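Local coordinates for hypothetical protein PAE2307 (Pyrobaculum aerophilum, PDB 1WVQ), which is of unknown role in the cell but probably acts as a kinase specific for adenosine, at residues I23-F28 and E108-F113; V32-E37 and K104-V109. All blocks are in the same frame, centred on the assembly; numbering follows the deposited sequence.

Overall arrangement
From the N terminus, the end of strand 20-25 and the loop after it form residues 23-28, the first segment of contact 1, and helix 31-40 then supplies residues 32-37 of contact 2. Strands 47-53, 60-65 and 87-92 and two helices follow. The loop behind helix 96-104 meets helix 31-40, closing contact 2 across 66 residues; strand 111-116 then lies antiparallel to strand 20-25, closing contact 1 across 79. Contact 2 nests within contact 1, their later segments overlapping at Glu108 and Val109, and their centres lie about 9 Å apart. Together they tie the outermost strand, within this chain, of the five-stranded sheet, and the loop leading to it, to helix 31-40. Both touch the second subunit.

Contact 1: residues I23-F28 and E108-F113; sequences IGQAHF and EVVRIF. With PO4 (phosphate ion), chain D.
Gln25 leaves its strand with CG anti to the backbone N (chi1 -169°) and stays extended, while Arg111 turns at chi3 (75°), which sets NE; the two side chains end up side by side, pointing the same way. Their flat ends are nearly perpendicular, amide and guanidinium planes lying 89° apart. Arg111 NH1 sits above the amide plane and donates to Gln25 OE1 at 3.1 Å, and Arg111 CD packs against Gln25 CB and the amide carbon CD. Phe113 CE1 covers one face of the guanidinium, above its centre.

NE and NH2 of the same guanidinium grip a phosphate ion, probably acquired from the crystallisation liquor, through two nearly straight bonds: NE to O4 (2.9 Å) and NH2 to O2. Arg111 of the second subunit and Arg111 of the third bind the same ion.

Beneath these side chains the strands run antiparallel. Gln25 N donates to Arg111 O at 2.9 Å, and Phe113 N to Ile23 O at 2.7 Å. Gln25 O receives both Val110 N (3.0 Å) and Arg111 N (3.1 Å), a classic beta bulge. Gly24 CA lies only 3.2 Å from Arg111 O, so a beta carbon here would collide with that carbonyl.

Past the bulge, His27 ND1 donates at 2.9 Å to a lone pair of Glu108 O, in the carbonyl plane. Next to it, Phe28 N is hydrogen-bonded to a phosphoryl oxygen of the phosphorylated His85, which places this end of the contact beside the modified histidine. At the other end, three arginines from three subunits converge on one anion, whose negative charge probably offsets their mutual repulsion, while Gln25 engages the guanidinium nitrogen turned away from the phosphate.

Contact 2: residues V32-E37 and K104-V109; sequences VEDLYE and KNVPEV
Asp34 and Leu35 of helix 31-40 meet Val106, Glu108 and Val109 in a small, buried helix-to-loop contact, with an acidic side and an apolar side, where the chain passes from helix 96-104 to strand 111-116. About 192 Å² is buried in all.

On the acidic side the two side chains cross at about a right angle, and Asp34 OD2 approaches to 2.5 Å from Glu108 OE1. The carboxylate planes are turned 33° apart. Glu108 gets there by a bend at chi2 (93°), which swings CD toward the helix. Lys30, just ahead of the helix, forms salt bridges with Asp34 OD2 and Glu108 OE2, and its positive charge probably offsets the repulsion expected between two acidic groups this close. An alanine in place of Glu108 removes the carboxylate, which would probably leave Lys30 only Asp34 of this acidic pair and open a gap beside Asp34 OD2. Asp34 OD1 has a different partner, Lys166 of the second subunit.

Beside the acids, Val106 CG1 lies against Asp34 CB at 3.7 Å. Farther along, Leu35 CD2 rests on Val109 CG2 at 4.0 Å and more loosely on Val106 CG2. Leu35 and Val109 both also touch Phe87 of strand 87-92, continuing this apolar patch onto the sheet.

The loop presents its residues through a type I beta turn from Val106 to Val109, closed by Val109 N to Val106 O at 3.0 Å. The arrangement is helix-on-antiparallel-sheet packing of the alpha+beta kind, in which helix 31-40, following strand 20-25, lies against the turn leading into that strand's antiparallel neighbour, 111-116.

Contact 1: residues I23-F28 and E108-F113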
ATOM      1  N   ILE A  23      12.257  -4.456 -15.539  1.00  8.42           N
ATOM      2  CA  ILE A  23      11.758  -5.679 -16.158  1.00  9.12           C
ATOM      3  C   ILE A  23      10.975  -6.454 -15.111  1.00  8.91           C
ATOM      4  O   ILE A  23      11.414  -6.591 -13.967  1.00  9.32           O
ATOM      5  CB  ILE A  23      12.923  -6.560 -16.676  1.00  9.21           C
ATOM      6  CG1 ILE A  23      13.826  -5.734 -17.594  1.00 11.17           C
ATOM      7  CG2 ILE A  23      12.375  -7.780 -17.423  1.00 10.04           C
ATOM      8  CD1 ILE A  23      15.079  -6.464 -18.028  1.00 11.95           C
ATOM      9  N   GLY A  24       9.810  -6.957 -15.502  1.00  7.62           N
ATOM     10  CA  GLY A  24       8.992  -7.706 -14.565  1.00  8.10           C
ATOM     11  C   GLY A  24       8.054  -8.702 -15.211  1.00  8.48           C
ATOM     12  O   GLY A  24       8.178  -9.027 -16.393  1.00  9.15           O
ATOM     13  N   GLN A  25       7.109  -9.194 -14.421  1.00  7.74           N
ATOM     14  CA  GLN A  25       6.135 -10.160 -14.909  1.00  8.61           C
ATOM     15  C   GLN A  25       4.762  -9.742 -14.418  1.00  7.62           C
ATOM     16  O   GLN A  25       4.610  -9.298 -13.282  1.00  8.26           O
ATOM     17  CB  GLN A  25       6.473 -11.557 -14.385  1.00  8.13           C
ATOM     18  CG  GLN A  25       5.685 -12.694 -15.024  1.00  9.70           C
ATOM     19  CD  GLN A  25       6.058 -14.032 -14.416  1.00  9.22           C
ATOM     20  OE1 GLN A  25       7.220 -14.446 -14.469  1.00 10.17           O
ATOM     21  NE2 GLN A  25       5.082 -14.708 -13.825  1.00  9.53           N
ATOM     22  N   ALA A  26       3.766  -9.882 -15.285  1.00  7.55           N
ATOM     23  CA  ALA A  26       2.398  -9.520 -14.946  1.00  8.67           C
ATOM     24  C   ALA A  26       1.469 -10.569 -15.532  1.00  8.86           C
ATOM     25  O   ALA A  26       1.795 -11.758 -15.542  1.00 10.25           O
ATOM     26  CB  ALA A  26       2.074  -8.145 -15.516  1.00 10.33           C
ATOM     27  N   HIS A  27       0.308 -10.127 -15.999  1.00  8.98           N
ATOM     28  CA  HIS A  27      -0.669 -11.012 -16.621  1.00  9.00           C
ATOM     29  C   HIS A  27      -1.833 -10.149 -17.087  1.00  8.99           C
ATOM     30  O   HIS A  27      -2.050  -9.069 -16.553  1.00  9.27           O
ATOM     31  CB  HIS A  27      -1.163 -12.083 -15.636  1.00 11.06           C
ATOM     32  CG  HIS A  27      -2.185 -11.589 -14.661  1.00 11.28           C
ATOM     33  ND1 HIS A  27      -1.866 -10.765 -13.603  1.00 13.72           N
ATOM     34  CD2 HIS A  27      -3.515 -11.825 -14.569  1.00 10.73           C
ATOM     35  CE1 HIS A  27      -2.956 -10.518 -12.899  1.00 10.97           C
ATOM     36  NE2 HIS A  27      -3.970 -11.151 -13.462  1.00 13.41           N
ATOM     37  N   PHE A  28      -2.552 -10.622 -18.101  1.00  9.63           N
ATOM     38  CA  PHE A  28      -3.705  -9.916 -18.651  1.00  9.57           C
ATOM     39  C   PHE A  28      -3.315  -8.708 -19.501  1.00  9.76           C
ATOM     40  O   PHE A  28      -2.454  -7.913 -19.136  1.00 10.22           O
ATOM     41  CB  PHE A  28      -4.653  -9.499 -17.520  1.00 10.54           C
ATOM     42  CG  PHE A  28      -5.974  -8.964 -17.994  1.00 11.99           C
ATOM     43  CD1 PHE A  28      -6.662  -9.579 -19.039  1.00 14.29           C
ATOM     44  CD2 PHE A  28      -6.553  -7.867 -17.364  1.00 11.78           C
ATOM     45  CE1 PHE A  28      -7.912  -9.103 -19.444  1.00 16.17           C
ATOM     46  CE2 PHE A  28      -7.804  -7.386 -17.764  1.00 13.28           C
ATOM     47  CZ  PHE A  28      -8.480  -8.005 -18.801  1.00 13.43           C
ATOM     48  N   GLU A 108      -2.241  -6.206 -11.996  1.00 10.35           N
ATOM     49  CA  GLU A 108      -1.723  -7.235 -12.897  1.00 10.81           C
ATOM     50  C   GLU A 108      -0.272  -7.626 -12.610  1.00  9.71           C
ATOM     51  O   GLU A 108       0.132  -8.751 -12.889  1.00  9.28           O
ATOM     52  CB  GLU A 108      -1.794  -6.780 -14.361  1.00 10.61           C
ATOM     53  CG  GLU A 108      -3.180  -6.726 -14.974  1.00 12.18           C
ATOM     54  CD  GLU A 108      -3.804  -5.357 -14.859  1.00 13.27           C
ATOM     55  OE1 GLU A 108      -3.053  -4.380 -14.647  1.00 13.51           O
ATOM     56  OE2 GLU A 108      -5.038  -5.252 -14.996  1.00 14.39           O
ATOM     57  N   VAL A 109       0.502  -6.693 -12.062  1.00  8.45           N
ATOM     58  CA  VAL A 109       1.918  -6.928 -11.779  1.00  8.77           C
ATOM     59  C   VAL A 109       2.145  -7.859 -10.598  1.00  8.62           C
ATOM     60  O   VAL A 109       1.607  -7.638  -9.518  1.00 10.71           O
ATOM     61  CB  VAL A 109       2.657  -5.585 -11.515  1.00  9.68           C
ATOM     62  CG1 VAL A 109       4.099  -5.848 -11.075  1.00 10.04           C
ATOM     63  CG2 VAL A 109       2.645  -4.729 -12.774  1.00  9.25           C
ATOM     64  N   VAL A 110       2.943  -8.905 -10.812  1.00  8.40           N
ATOM     65  CA  VAL A 110       3.242  -9.855  -9.746  1.00  8.69           C
ATOM     66  C   VAL A 110       4.726  -9.957  -9.411  1.00  7.84           C
ATOM     67  O   VAL A 110       5.081 -10.382  -8.312  1.00  9.37           O
ATOM     68  CB  VAL A 110       2.701 -11.271 -10.080  1.00  9.30           C
ATOM     69  CG1 VAL A 110       1.183 -11.293  -9.910  1.00 10.91           C
ATOM     70  CG2 VAL A 110       3.079 -11.662 -11.501  1.00 10.25           C
ATOM     71  N   ARG A 111       5.593  -9.567 -10.344  1.00  8.34           N
ATOM     72  CA  ARG A 111       7.035  -9.631 -10.109  1.00  8.57           C
ATOM     73  C   ARG A 111       7.786  -8.495 -10.791  1.00  7.99           C
ATOM     74  O   ARG A 111       7.374  -8.010 -11.834  1.00  8.46           O
ATOM     75  CB  ARG A 111       7.616 -10.946 -10.656  1.00  9.87           C
ATOM     76  CG  ARG A 111       6.765 -12.177 -10.414  1.00 10.49           C
ATOM     77  CD  ARG A 111       7.339 -13.395 -11.126  1.00 10.06           C
ATOM     78  NE  ARG A 111       8.526 -13.917 -10.450  1.00  9.76           N
ATOM     79  CZ  ARG A 111       9.265 -14.916 -10.918  1.00  8.72           C
ATOM     80  NH1 ARG A 111       8.942 -15.496 -12.065  1.00 10.41           N
ATOM     81  NH2 ARG A 111      10.322 -15.336 -10.238  1.00  8.24           N
ATOM     82  N   ILE A 112       8.888  -8.072 -10.182  1.00  8.14           N
ATOM     83  CA  ILE A 112       9.758  -7.059 -10.771  1.00  9.05           C
ATOM     84  C   ILE A 112      11.143  -7.684 -10.636  1.00  9.72           C
ATOM     85  O   ILE A 112      11.665  -7.801  -9.534  1.00 10.85           O
ATOM     86  CB  ILE A 112       9.705  -5.713 -10.017  1.00  9.01           C
ATOM     87  CG1 ILE A 112       8.305  -5.103 -10.143  1.00  9.93           C
ATOM     88  CG2 ILE A 112      10.758  -4.764 -10.589  1.00 10.87           C
ATOM     89  CD1 ILE A 112       8.150  -3.759  -9.444  1.00 10.50           C
ATOM     90  N   PHE A 113      11.713  -8.109 -11.761  1.00  9.35           N
ATOM     91  CA  PHE A 113      13.019  -8.770 -11.783  1.00  9.51           C
ATOM     92  C   PHE A 113      14.202  -7.831 -11.596  1.00  9.45           C
ATOM     93  O   PHE A 113      15.233  -8.222 -11.044  1.00 10.04           O
ATOM     94  CB  PHE A 113      13.202  -9.526 -13.108  1.00 10.26           C
ATOM     95  CG  PHE A 113      12.176 -10.601 -13.349  1.00  8.53           C
ATOM     96  CD1 PHE A 113      12.125 -11.729 -12.532  1.00  9.58           C
ATOM     97  CD2 PHE A 113      11.273 -10.496 -14.404  1.00  8.51           C
ATOM     98  CE1 PHE A 113      11.189 -12.739 -12.756  1.00  8.91           C
ATOM     99  CE2 PHE A 113      10.331 -11.501 -14.638  1.00  9.24           C
ATOM    100  CZ  PHE A 113      10.292 -12.626 -13.810  1.00  9.48           C
TER
HETATM  101  P   PO4 D1200      10.457 -12.661  -7.431  1.00  8.70           P
HETATM  102  O1  PO4 D1200      10.884 -11.313  -7.899  1.00  9.78           O
HETATM  103  O2  PO4 D1200      11.331 -13.701  -8.043  1.00 10.93           O
HETATM  104  O3  PO4 D1200      10.570 -12.726  -5.948  1.00 10.72           O
HETATM  105  O4  PO4 D1200       9.047 -12.901  -7.838  1.00 10.54           O

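Contact 2: residues V32-E37 and K104-V109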
ATOM      1  N   VAL A  32      -0.598  -3.461 -20.146  1.00  9.60           N
ATOM      2  CA  VAL A  32       0.033  -2.401 -20.920  1.00  9.77           C
ATOM      3  C   VAL A  32      -0.553  -1.021 -20.634  1.00  9.42           C
ATOM      4  O   VAL A  32       0.192  -0.051 -20.510  1.00  9.78           O
ATOM      5  CB  VAL A  32      -0.018  -2.705 -22.443  1.00 10.23           C
ATOM      6  CG1 VAL A  32      -1.422  -2.552 -22.969  1.00 12.85           C
ATOM      7  CG2 VAL A  32       0.939  -1.788 -23.189  1.00 11.10           C
ATOM      8  N   GLU A  33      -1.872  -0.923 -20.509  1.00  8.79           N
ATOM      9  CA  GLU A  33      -2.490   0.367 -20.225  1.00  9.26           C
ATOM     10  C   GLU A  33      -2.257   0.796 -18.780  1.00  8.41           C
ATOM     11  O   GLU A  33      -1.991   1.970 -18.510  1.00  9.04           O
ATOM     12  CB  GLU A  33      -3.989   0.325 -20.529  1.00  9.98           C
ATOM     13  CG  GLU A  33      -4.277   0.124 -22.015  1.00  9.89           C
ATOM     14  CD  GLU A  33      -5.658   0.599 -22.440  1.00 12.87           C
ATOM     15  OE1 GLU A  33      -6.266   1.425 -21.727  1.00 12.47           O
ATOM     16  OE2 GLU A  33      -6.117   0.156 -23.510  1.00 13.29           O
ATOM     17  N   ASP A  34      -2.339  -0.142 -17.846  1.00  8.60           N
ATOM     18  CA  ASP A  34      -2.130   0.213 -16.450  1.00  8.62           C
ATOM     19  C   ASP A  34      -0.701   0.678 -16.184  1.00  8.41           C
ATOM     20  O   ASP A  34      -0.482   1.593 -15.389  1.00 10.02           O
ATOM     21  CB  ASP A  34      -2.499  -0.957 -15.533  1.00  8.99           C
ATOM     22  CG  ASP A  34      -4.005  -1.215 -15.488  1.00 11.12           C
ATOM     23  OD1 ASP A  34      -4.789  -0.344 -15.934  1.00 11.15           O
ATOM     24  OD2 ASP A  34      -4.408  -2.286 -14.985  1.00 12.01           O
ATOM     25  N   LEU A  35       0.272   0.064 -16.851  1.00  8.52           N
ATOM     26  CA  LEU A  35       1.660   0.476 -16.676  1.00  8.34           C
ATOM     27  C   LEU A  35       1.874   1.849 -17.316  1.00  9.23           C
ATOM     28  O   LEU A  35       2.594   2.685 -16.777  1.00  9.02           O
ATOM     29  CB  LEU A  35       2.615  -0.565 -17.277  1.00  9.56           C
ATOM     30  CG  LEU A  35       2.769  -1.863 -16.469  1.00  9.77           C
ATOM     31  CD1 LEU A  35       3.708  -2.805 -17.198  1.00 11.06           C
ATOM     32  CD2 LEU A  35       3.313  -1.549 -15.076  1.00 11.49           C
ATOM     33  N   TYR A  36       1.241   2.088 -18.460  1.00  9.26           N
ATOM     34  CA  TYR A  36       1.360   3.384 -19.116  1.00  8.73           C
ATOM     35  C   TYR A  36       0.879   4.462 -18.143  1.00  9.06           C
ATOM     36  O   TYR A  36       1.527   5.490 -17.959  1.00  9.18           O
ATOM     37  CB  TYR A  36       0.508   3.412 -20.397  1.00  9.94           C
ATOM     38  CG  TYR A  36       0.276   4.806 -20.953  1.00  9.88           C
ATOM     39  CD1 TYR A  36      -0.765   5.603 -20.482  1.00  9.89           C
ATOM     40  CD2 TYR A  36       1.129   5.342 -21.914  1.00  9.45           C
ATOM     41  CE1 TYR A  36      -0.947   6.904 -20.949  1.00 10.19           C
ATOM     42  CE2 TYR A  36       0.955   6.639 -22.389  1.00 10.92           C
ATOM     43  CZ  TYR A  36      -0.078   7.412 -21.900  1.00 11.05           C
ATOM     44  OH  TYR A  36      -0.224   8.705 -22.344  1.00 12.48           O
ATOM     45  N   GLU A  37      -0.262   4.209 -17.514  1.00  8.60           N
ATOM     46  CA  GLU A  37      -0.842   5.161 -16.575  1.00  8.71           C
ATOM     47  C   GLU A  37       0.013   5.374 -15.338  1.00  9.75           C
ATOM     48  O   GLU A  37       0.176   6.502 -14.876  1.00  9.50           O
ATOM     49  CB  GLU A  37      -2.251   4.707 -16.190  1.00  9.27           C
ATOM     50  CG  GLU A  37      -3.245   4.859 -17.335  1.00 10.73           C
ATOM     51  CD  GLU A  37      -4.666   4.539 -16.934  1.00 10.65           C
ATOM     52  OE1 GLU A  37      -5.061   4.894 -15.809  1.00 10.96           O
ATOM     53  OE2 GLU A  37      -5.396   3.948 -17.754  1.00 11.88           O
ATOM     54  N   LYS A 104       4.422  -1.563  -8.515  1.00  8.81           N
ATOM     55  CA  LYS A 104       4.181  -2.694  -7.620  1.00  8.86           C
ATOM     56  C   LYS A 104       2.697  -2.873  -7.313  1.00  9.76           C
ATOM     57  O   LYS A 104       2.220  -3.999  -7.153  1.00 11.10           O
ATOM     58  CB  LYS A 104       4.913  -2.500  -6.285  1.00  9.05           C
ATOM     59  CG  LYS A 104       6.428  -2.433  -6.356  1.00  9.70           C
ATOM     60  CD  LYS A 104       6.975  -2.063  -4.984  1.00 10.86           C
ATOM     61  CE  LYS A 104       8.465  -1.771  -5.033  1.00  9.58           C
ATOM     62  NZ  LYS A 104       8.967  -1.232  -3.724  1.00 10.35           N
ATOM     63  N   ASN A 105       1.984  -1.754  -7.238  1.00  9.83           N
ATOM     64  CA  ASN A 105       0.564  -1.731  -6.906  1.00 11.78           C
ATOM     65  C   ASN A 105      -0.403  -1.932  -8.059  1.00  9.99           C
ATOM     66  O   ASN A 105      -1.614  -1.914  -7.850  1.00 10.40           O
ATOM     67  CB  ASN A 105       0.233  -0.421  -6.193  1.00 15.68           C
ATOM     68  CG  ASN A 105       0.972  -0.272  -4.875  1.00 21.33           C
ATOM     69  OD1 ASN A 105       1.088   0.830  -4.337  1.00 25.77           O
ATOM     70  ND2 ASN A 105       1.470  -1.383  -4.345  1.00 22.22           N
ATOM     71  N   VAL A 106       0.110  -2.089  -9.273  1.00  8.96           N
ATOM     72  CA  VAL A 106      -0.769  -2.347 -10.407  1.00  8.27           C
ATOM     73  C   VAL A 106      -1.229  -3.783 -10.162  1.00  9.59           C
ATOM     74  O   VAL A 106      -0.405  -4.680 -10.030  1.00  8.75           O
ATOM     75  CB  VAL A 106      -0.009  -2.256 -11.739  1.00  7.68           C
ATOM     76  CG1 VAL A 106      -0.854  -2.846 -12.860  1.00  8.51           C
ATOM     77  CG2 VAL A 106       0.326  -0.798 -12.041  1.00  9.50           C
ATOM     78  N   PRO A 107      -2.548  -4.014 -10.082  1.00  9.49           N
ATOM     79  CA  PRO A 107      -3.053  -5.368  -9.836  1.00 10.62           C
ATOM     80  C   PRO A 107      -2.513  -6.492 -10.726  1.00 10.47           C
ATOM     81  O   PRO A 107      -2.349  -7.616 -10.259  1.00 14.21           O
ATOM     82  CB  PRO A 107      -4.563  -5.194  -9.950  1.00  9.44           C
ATOM     83  CG  PRO A 107      -4.759  -3.807  -9.393  1.00 10.28           C
ATOM     84  CD  PRO A 107      -3.656  -3.043 -10.104  1.00 10.01           C
ATOM     85  N   GLU A 108      -2.241  -6.206 -11.996  1.00 10.35           N
ATOM     86  CA  GLU A 108      -1.723  -7.235 -12.897  1.00 10.81           C
ATOM     87  C   GLU A 108      -0.272  -7.626 -12.610  1.00  9.71           C
ATOM     88  O   GLU A 108       0.132  -8.751 -12.889  1.00  9.28           O
ATOM     89  CB  GLU A 108      -1.794  -6.780 -14.361  1.00 10.61           C
ATOM     90  CG  GLU A 108      -3.180  -6.726 -14.974  1.00 12.18           C
ATOM     91  CD  GLU A 108      -3.804  -5.357 -14.859  1.00 13.27           C
ATOM     92  OE1 GLU A 108      -3.053  -4.380 -14.647  1.00 13.51           O
ATOM     93  OE2 GLU A 108      -5.038  -5.252 -14.996  1.00 14.39           O
ATOM     94  N   VAL A 109       0.502  -6.693 -12.062  1.00  8.45           N
ATOM     95  CA  VAL A 109       1.918  -6.928 -11.779  1.00  8.77           C
ATOM     96  C   VAL A 109       2.145  -7.859 -10.598  1.00  8.62           C
ATOM     97  O   VAL A 109       1.607  -7.638  -9.518  1.00 10.71           O
ATOM     98  CB  VAL A 109       2.657  -5.585 -11.515  1.00  9.68           C
ATOM     99  CG1 VAL A 109       4.099  -5.848 -11.075  1.00 10.04           C
ATOM    100  CG2 VAL A 109       2.645  -4.729 -12.774  1.00  9.25           C
TER